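PDB 2I44: serine-threonine phosphatase 2C from Toxoplasma gondii, which probably removes phosphate groups from phosphoserine and phosphothreonine of proteins as a metal-dependent PP2C-family phosphatase, and binds calcium ions. Local coordinates for residues 37-46 / 68-79. Numbering follows the deposited sequence.
Sequences EDRFTLCPQL and SENVKDLVVPQL
Arg-39, with more surface buried here than any other residue, lies against Ser-68 in an early turn of helix 66-80, its CG 3.4 Å from Ser-68 OG. A bend at chi2 turns the guanidinium toward Glu-69, whose OE1 accepts the NE hydrogen at an NE-OE1 distance of 2.7 Å; the bond of this salt bridge is nearly straight (162°) and in the guanidinium plane, although the carboxylate is turned 67° from it. At another corner of the group, NH1 donates to Asp-38 O, limiting rotation. Lys-72, extended beyond CG toward Glu-69, brings NZ to the same OE1 at a weak 3.3 Å, so one carboxylate oxygen probably offsets two positive charges. Ser-68 OG donates to Glu-37 O from above the carbonyl plane. One helical turn on, Thr-41 OG1 hydrogen-bonds to Lys-72 O at 2.8 Å, the hydroxyl's placement being less sure. Val-76 CG2 lies 4.2 Å from Cys-43 CB, its CG1 faces Leu-46 CD1, and Leu-46 CD2 meets Leu-79 CD2 at 3.9 Å. Strand and helix run almost parallel (11°), axes 7.7 Å apart. Strand 38-43 pairs antiparallel with strand 53-62, which carries calcium ligand Asp-60, while helix 98-130 packs against Leu-74 and Leu-79, as in the layered PP2C alpha-beta sandwich.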
ATOM      1  N   GLU A  37       0.288 -12.370  -7.322  1.00 20.07           N
ATOM      2  CA  GLU A  37       0.053 -12.146  -5.905  1.00 18.81           C
ATOM      3  C   GLU A  37      -0.195 -10.694  -5.519  1.00 17.59           C
ATOM      4  O   GLU A  37      -0.251 -10.361  -4.334  1.00 16.66           O
ATOM      5  CB  GLU A  37       1.214 -12.738  -5.104  1.00 19.75           C
ATOM      6  CG  GLU A  37       1.576 -14.140  -5.586  1.00 24.70           C
ATOM      7  CD  GLU A  37       2.438 -14.923  -4.616  1.00 26.27           C
ATOM      8  OE1 GLU A  37       3.379 -14.340  -4.036  1.00 26.29           O
ATOM      9  OE2 GLU A  37       2.179 -16.137  -4.449  1.00 28.88           O
ATOM     10  N   ASP A  38      -0.337  -9.833  -6.520  1.00 16.66           N
ATOM     11  CA  ASP A  38      -0.634  -8.425  -6.286  1.00 15.49           C
ATOM     12  C   ASP A  38      -2.155  -8.314  -6.206  1.00 16.45           C
ATOM     13  O   ASP A  38      -2.876  -9.013  -6.930  1.00 15.36           O
ATOM     14  CB  ASP A  38      -0.161  -7.557  -7.458  1.00 17.75           C
ATOM     15  CG  ASP A  38       1.268  -7.064  -7.307  1.00 18.67           C
ATOM     16  OD1 ASP A  38       1.989  -7.520  -6.392  1.00 20.27           O
ATOM     17  OD2 ASP A  38       1.672  -6.214  -8.137  1.00 20.38           O
ATOM     18  N   ARG A  39      -2.638  -7.437  -5.335  1.00 14.98           N
ATOM     19  CA  ARG A  39      -4.067  -7.202  -5.185  1.00 15.98           C
ATOM     20  C   ARG A  39      -4.291  -5.703  -4.986  1.00 15.53           C
ATOM     21  O   ARG A  39      -3.340  -4.949  -4.773  1.00 15.92           O
ATOM     22  CB  ARG A  39      -4.619  -7.999  -3.997  1.00 15.33           C
ATOM     23  CG  ARG A  39      -4.643  -9.512  -4.227  1.00 14.84           C
ATOM     24  CD  ARG A  39      -5.618  -9.889  -5.345  1.00 15.51           C
ATOM     25  NE  ARG A  39      -5.768 -11.338  -5.485  1.00 17.77           N
ATOM     26  CZ  ARG A  39      -4.868 -12.152  -6.036  1.00 19.32           C
ATOM     27  NH1 ARG A  39      -3.727 -11.673  -6.518  1.00 19.08           N
ATOM     28  NH2 ARG A  39      -5.104 -13.456  -6.092  1.00 20.20           N
ATOM     29  N   PHE A  40      -5.540  -5.263  -5.061  1.00 16.13           N
ATOM     30  CA  PHE A  40      -5.830  -3.847  -4.891  1.00 16.79           C
ATOM     31  C   PHE A  40      -7.297  -3.605  -4.573  1.00 17.29           C
ATOM     32  O   PHE A  40      -8.156  -4.459  -4.811  1.00 15.00           O
ATOM     33  CB  PHE A  40      -5.424  -3.082  -6.151  1.00 17.57           C
ATOM     34  CG  PHE A  40      -6.048  -3.609  -7.412  1.00 20.96           C
ATOM     35  CD1 PHE A  40      -7.376  -3.332  -7.718  1.00 20.55           C
ATOM     36  CD2 PHE A  40      -5.303  -4.374  -8.304  1.00 20.98           C
ATOM     37  CE1 PHE A  40      -7.952  -3.801  -8.891  1.00 20.66           C
ATOM     38  CE2 PHE A  40      -5.876  -4.850  -9.484  1.00 23.21           C
ATOM     39  CZ  PHE A  40      -7.202  -4.562  -9.776  1.00 21.37           C
ATOM     40  N   THR A  41      -7.576  -2.418  -4.053  1.00 17.20           N
ATOM     41  CA  THR A  41      -8.922  -2.060  -3.658  1.00 17.42           C
ATOM     42  C   THR A  41      -9.147  -0.575  -3.873  1.00 19.76           C
ATOM     43  O   THR A  41      -8.306   0.244  -3.518  1.00 20.26           O
ATOM     44  CB  THR A  41      -9.142  -2.401  -2.166  1.00 17.72           C
ATOM     45  OG1 THR A  41      -9.014  -3.819  -1.979  1.00 16.75           O
ATOM     46  CG2 THR A  41     -10.519  -1.930  -1.693  1.00 18.53           C
ATOM     47  N   LEU A  42     -10.278  -0.234  -4.477  1.00 20.50           N
ATOM     48  CA  LEU A  42     -10.621   1.157  -4.708  1.00 21.84           C
ATOM     49  C   LEU A  42     -12.083   1.375  -4.340  1.00 22.61           C
ATOM     50  O   LEU A  42     -12.971   0.725  -4.890  1.00 23.27           O
ATOM     51  CB  LEU A  42     -10.379   1.540  -6.177  1.00 23.16           C
ATOM     52  CG  LEU A  42     -10.466   3.036  -6.526  1.00 25.97           C
ATOM     53  CD1 LEU A  42      -9.865   3.287  -7.893  1.00 27.80           C
ATOM     54  CD2 LEU A  42     -11.903   3.502  -6.491  1.00 26.88           C
ATOM     55  N   CYS A  43     -12.326   2.277  -3.394  1.00 22.18           N
ATOM     56  CA  CYS A  43     -13.689   2.600  -2.974  1.00 23.23           C
ATOM     57  C   CYS A  43     -13.972   4.046  -3.400  1.00 23.16           C
ATOM     58  O   CYS A  43     -13.623   4.989  -2.696  1.00 22.05           O
ATOM     59  CB  CYS A  43     -13.820   2.457  -1.457  1.00 24.76           C
ATOM     60  SG  CYS A  43     -15.520   2.596  -0.847  1.00 26.28           S
ATOM     61  N   PRO A  44     -14.618   4.233  -4.564  1.00 24.31           N
ATOM     62  CA  PRO A  44     -14.945   5.561  -5.101  1.00 25.84           C
ATOM     63  C   PRO A  44     -15.747   6.498  -4.194  1.00 25.15           C
ATOM     64  O   PRO A  44     -15.498   7.705  -4.168  1.00 25.21           O
ATOM     65  CB  PRO A  44     -15.662   5.233  -6.411  1.00 27.00           C
ATOM     66  CG  PRO A  44     -16.320   3.936  -6.111  1.00 26.19           C
ATOM     67  CD  PRO A  44     -15.245   3.176  -5.375  1.00 24.88           C
ATOM     68  N   GLN A  45     -16.714   5.955  -3.465  1.00 26.00           N
ATOM     69  CA  GLN A  45     -17.509   6.768  -2.544  1.00 27.17           C
ATOM     70  C   GLN A  45     -17.442   6.114  -1.171  1.00 25.58           C
ATOM     71  O   GLN A  45     -18.219   5.217  -0.850  1.00 25.20           O
ATOM     72  CB  GLN A  45     -18.965   6.875  -3.015  1.00 27.39           C
ATOM     73  CG  GLN A  45     -19.886   7.510  -1.982  1.00 31.52           C
ATOM     74  CD  GLN A  45     -21.307   7.701  -2.483  1.00 32.82           C
ATOM     75  OE1 GLN A  45     -21.596   8.638  -3.229  1.00 35.04           O
ATOM     76  NE2 GLN A  45     -22.202   6.808  -2.078  1.00 32.28           N
ATOM     77  N   LEU A  46     -16.500   6.577  -0.360  1.00 25.04           N
ATOM     78  CA  LEU A  46     -16.283   6.021   0.969  1.00 24.58           C
ATOM     79  C   LEU A  46     -17.312   6.462   2.012  1.00 24.63           C
ATOM     80  O   LEU A  46     -17.653   5.695   2.916  1.00 24.37           O
ATOM     81  CB  LEU A  46     -14.869   6.379   1.438  1.00 23.01           C
ATOM     82  CG  LEU A  46     -14.353   5.694   2.699  1.00 22.70           C
ATOM     83  CD1 LEU A  46     -14.324   4.185   2.503  1.00 22.79           C
ATOM     84  CD2 LEU A  46     -12.963   6.224   3.012  1.00 22.45           C
ATOM     85  N   SER A  68      -2.732 -11.092   0.566  1.00 14.94           N
ATOM     86  CA  SER A  68      -3.194  -9.981  -0.271  1.00 14.28           C
ATOM     87  C   SER A  68      -4.638 -10.184  -0.749  1.00 15.64           C
ATOM     88  O   SER A  68      -5.427  -9.240  -0.791  1.00 13.34           O
ATOM     89  CB  SER A  68      -2.263  -9.785  -1.476  1.00 14.81           C
ATOM     90  OG  SER A  68      -2.208 -10.945  -2.295  1.00 15.59           O
ATOM     91  N   GLU A  69      -4.988 -11.419  -1.098  1.00 16.21           N
ATOM     92  CA  GLU A  69      -6.337 -11.713  -1.578  1.00 19.99           C
ATOM     93  C   GLU A  69      -7.416 -11.388  -0.545  1.00 20.28           C
ATOM     94  O   GLU A  69      -8.490 -10.884  -0.887  1.00 20.12           O
ATOM     95  CB  GLU A  69      -6.430 -13.186  -1.988  1.00 22.96           C
ATOM     96  CG  GLU A  69      -7.836 -13.695  -2.288  1.00 23.68           C
ATOM     97  CD  GLU A  69      -8.551 -12.935  -3.400  1.00 25.68           C
ATOM     98  OE1 GLU A  69      -7.905 -12.155  -4.137  1.00 24.09           O
ATOM     99  OE2 GLU A  69      -9.776 -13.137  -3.541  1.00 27.62           O
ATOM    100  N   ASN A  70      -7.120 -11.673   0.719  1.00 19.58           N
ATOM    101  CA  ASN A  70      -8.065 -11.417   1.793  1.00 20.34           C
ATOM    102  C   ASN A  70      -8.009 -10.015   2.393  1.00 21.32           C
ATOM    103  O   ASN A  70      -9.043  -9.350   2.517  1.00 21.67           O
ATOM    104  CB  ASN A  70      -7.879 -12.460   2.894  1.00 21.57           C
ATOM    105  CG  ASN A  70      -8.434 -13.814   2.499  1.00 24.48           C
ATOM    106  OD1 ASN A  70      -9.638 -14.041   2.572  1.00 24.79           O
ATOM    107  ND2 ASN A  70      -7.558 -14.713   2.054  1.00 22.44           N
ATOM    108  N   VAL A  71      -6.814  -9.560   2.760  1.00 19.11           N
ATOM    109  CA  VAL A  71      -6.689  -8.241   3.371  1.00 18.32           C
ATOM    110  C   VAL A  71      -7.370  -7.159   2.544  1.00 17.67           C
ATOM    111  O   VAL A  71      -7.860  -6.173   3.092  1.00 18.60           O
ATOM    112  CB  VAL A  71      -5.197  -7.854   3.609  1.00 19.26           C
ATOM    113  CG1 VAL A  71      -4.621  -7.155   2.390  1.00 17.22           C
ATOM    114  CG2 VAL A  71      -5.079  -6.982   4.855  1.00 19.02           C
ATOM    115  N   LYS A  72      -7.427  -7.353   1.229  1.00 16.11           N
ATOM    116  CA  LYS A  72      -8.039  -6.365   0.347  1.00 17.61           C
ATOM    117  C   LYS A  72      -9.524  -6.151   0.628  1.00 17.55           C
ATOM    118  O   LYS A  72     -10.059  -5.081   0.352  1.00 18.38           O
ATOM    119  CB  LYS A  72      -7.877  -6.770  -1.119  1.00 17.81           C
ATOM    120  CG  LYS A  72      -8.980  -7.682  -1.603  1.00 19.92           C
ATOM    121  CD  LYS A  72      -8.793  -8.096  -3.034  1.00 20.97           C
ATOM    122  CE  LYS A  72      -9.934  -9.006  -3.462  1.00 25.64           C
ATOM    123  NZ  LYS A  72      -9.727  -9.519  -4.834  1.00 29.33           N
ATOM    124  N   ASP A  73     -10.190  -7.173   1.157  1.00 19.28           N
ATOM    125  CA  ASP A  73     -11.615  -7.082   1.455  1.00 21.00           C
ATOM    126  C   ASP A  73     -11.848  -6.732   2.922  1.00 20.21           C
ATOM    127  O   ASP A  73     -12.987  -6.567   3.353  1.00 18.89           O
ATOM    128  CB  ASP A  73     -12.325  -8.411   1.136  1.00 21.44           C
ATOM    129  CG  ASP A  73     -12.076  -8.896  -0.293  1.00 22.62           C
ATOM    130  OD1 ASP A  73     -12.306  -8.128  -1.252  1.00 24.00           O
ATOM    131  OD2 ASP A  73     -11.658 -10.060  -0.453  1.00 23.73           O
ATOM    132  N   LEU A  74     -10.770  -6.618   3.688  1.00 19.31           N
ATOM    133  CA  LEU A  74     -10.892  -6.295   5.103  1.00 19.39           C
ATOM    134  C   LEU A  74     -10.649  -4.832   5.455  1.00 18.89           C
ATOM    135  O   LEU A  74     -11.181  -4.335   6.449  1.00 18.50           O
ATOM    136  CB  LEU A  74      -9.927  -7.158   5.921  1.00 19.65           C
ATOM    137  CG  LEU A  74     -10.060  -8.681   5.816  1.00 22.44           C
ATOM    138  CD1 LEU A  74      -8.987  -9.345   6.686  1.00 19.85           C
ATOM    139  CD2 LEU A  74     -11.455  -9.116   6.259  1.00 20.93           C
ATOM    140  N   VAL A  75      -9.846  -4.143   4.651  1.00 19.72           N
ATOM    141  CA  VAL A  75      -9.512  -2.751   4.932  1.00 19.84           C
ATOM    142  C   VAL A  75     -10.656  -1.745   4.983  1.00 18.52           C
ATOM    143  O   VAL A  75     -10.738  -0.964   5.927  1.00 17.95           O
ATOM    144  CB  VAL A  75      -8.428  -2.218   3.951  1.00 21.10           C
ATOM    145  CG1 VAL A  75      -7.104  -2.913   4.233  1.00 21.37           C
ATOM    146  CG2 VAL A  75      -8.849  -2.456   2.512  1.00 21.15           C
ATOM    147  N   VAL A  76     -11.540  -1.740   3.991  1.00 17.11           N
ATOM    148  CA  VAL A  76     -12.631  -0.778   4.029  1.00 17.52           C
ATOM    149  C   VAL A  76     -13.586  -1.070   5.194  1.00 18.61           C
ATOM    150  O   VAL A  76     -13.927  -0.164   5.964  1.00 17.90           O
ATOM    151  CB  VAL A  76     -13.379  -0.717   2.670  1.00 18.40           C
ATOM    152  CG1 VAL A  76     -14.620   0.148   2.784  1.00 17.16           C
ATOM    153  CG2 VAL A  76     -12.454  -0.117   1.615  1.00 19.50           C
ATOM    154  N   PRO A  77     -14.013  -2.335   5.361  1.00 19.49           N
ATOM    155  CA  PRO A  77     -14.922  -2.627   6.477  1.00 20.52           C
ATOM    156  C   PRO A  77     -14.306  -2.261   7.832  1.00 21.63           C
ATOM    157  O   PRO A  77     -14.963  -1.647   8.678  1.00 23.00           O
ATOM    158  CB  PRO A  77     -15.170  -4.125   6.332  1.00 20.24           C
ATOM    159  CG  PRO A  77     -15.092  -4.319   4.844  1.00 22.38           C
ATOM    160  CD  PRO A  77     -13.867  -3.511   4.486  1.00 19.01           C
ATOM    161  N   GLN A  78     -13.045  -2.623   8.037  1.00 21.04           N
ATOM    162  CA  GLN A  78     -12.379  -2.309   9.294  1.00 22.65           C
ATOM    163  C   GLN A  78     -12.216  -0.800   9.473  1.00 25.32           C
ATOM    164  O   GLN A  78     -12.355  -0.277  10.579  1.00 26.39           O
ATOM    165  CB  GLN A  78     -11.003  -2.980   9.356  1.00 21.41           C
ATOM    166  CG  GLN A  78     -11.035  -4.479   9.621  1.00 20.81           C
ATOM    167  CD  GLN A  78     -11.605  -4.828  10.992  1.00 21.25           C
ATOM    168  OE1 GLN A  78     -11.738  -3.969  11.863  1.00 21.92           O
ATOM    169  NE2 GLN A  78     -11.927  -6.101  11.192  1.00 21.50           N
ATOM    170  N   LEU A  79     -11.920  -0.102   8.381  1.00 25.05           N
ATOM    171  CA  LEU A  79     -11.737   1.343   8.440  1.00 25.80           C
ATOM    172  C   LEU A  79     -12.981   2.051   8.960  1.00 26.06           C
ATOM    173  O   LEU A  79     -12.920   2.783   9.945  1.00 28.06           O
ATOM    174  CB  LEU A  79     -11.390   1.900   7.055  1.00 25.52           C
ATOM    175  CG  LEU A  79     -11.381   3.427   6.939  1.00 26.49           C
ATOM    176  CD1 LEU A  79     -10.288   4.002   7.830  1.00 27.83           C
ATOM    177  CD2 LEU A  79     -11.148   3.836   5.494  1.00 28.61           C
TER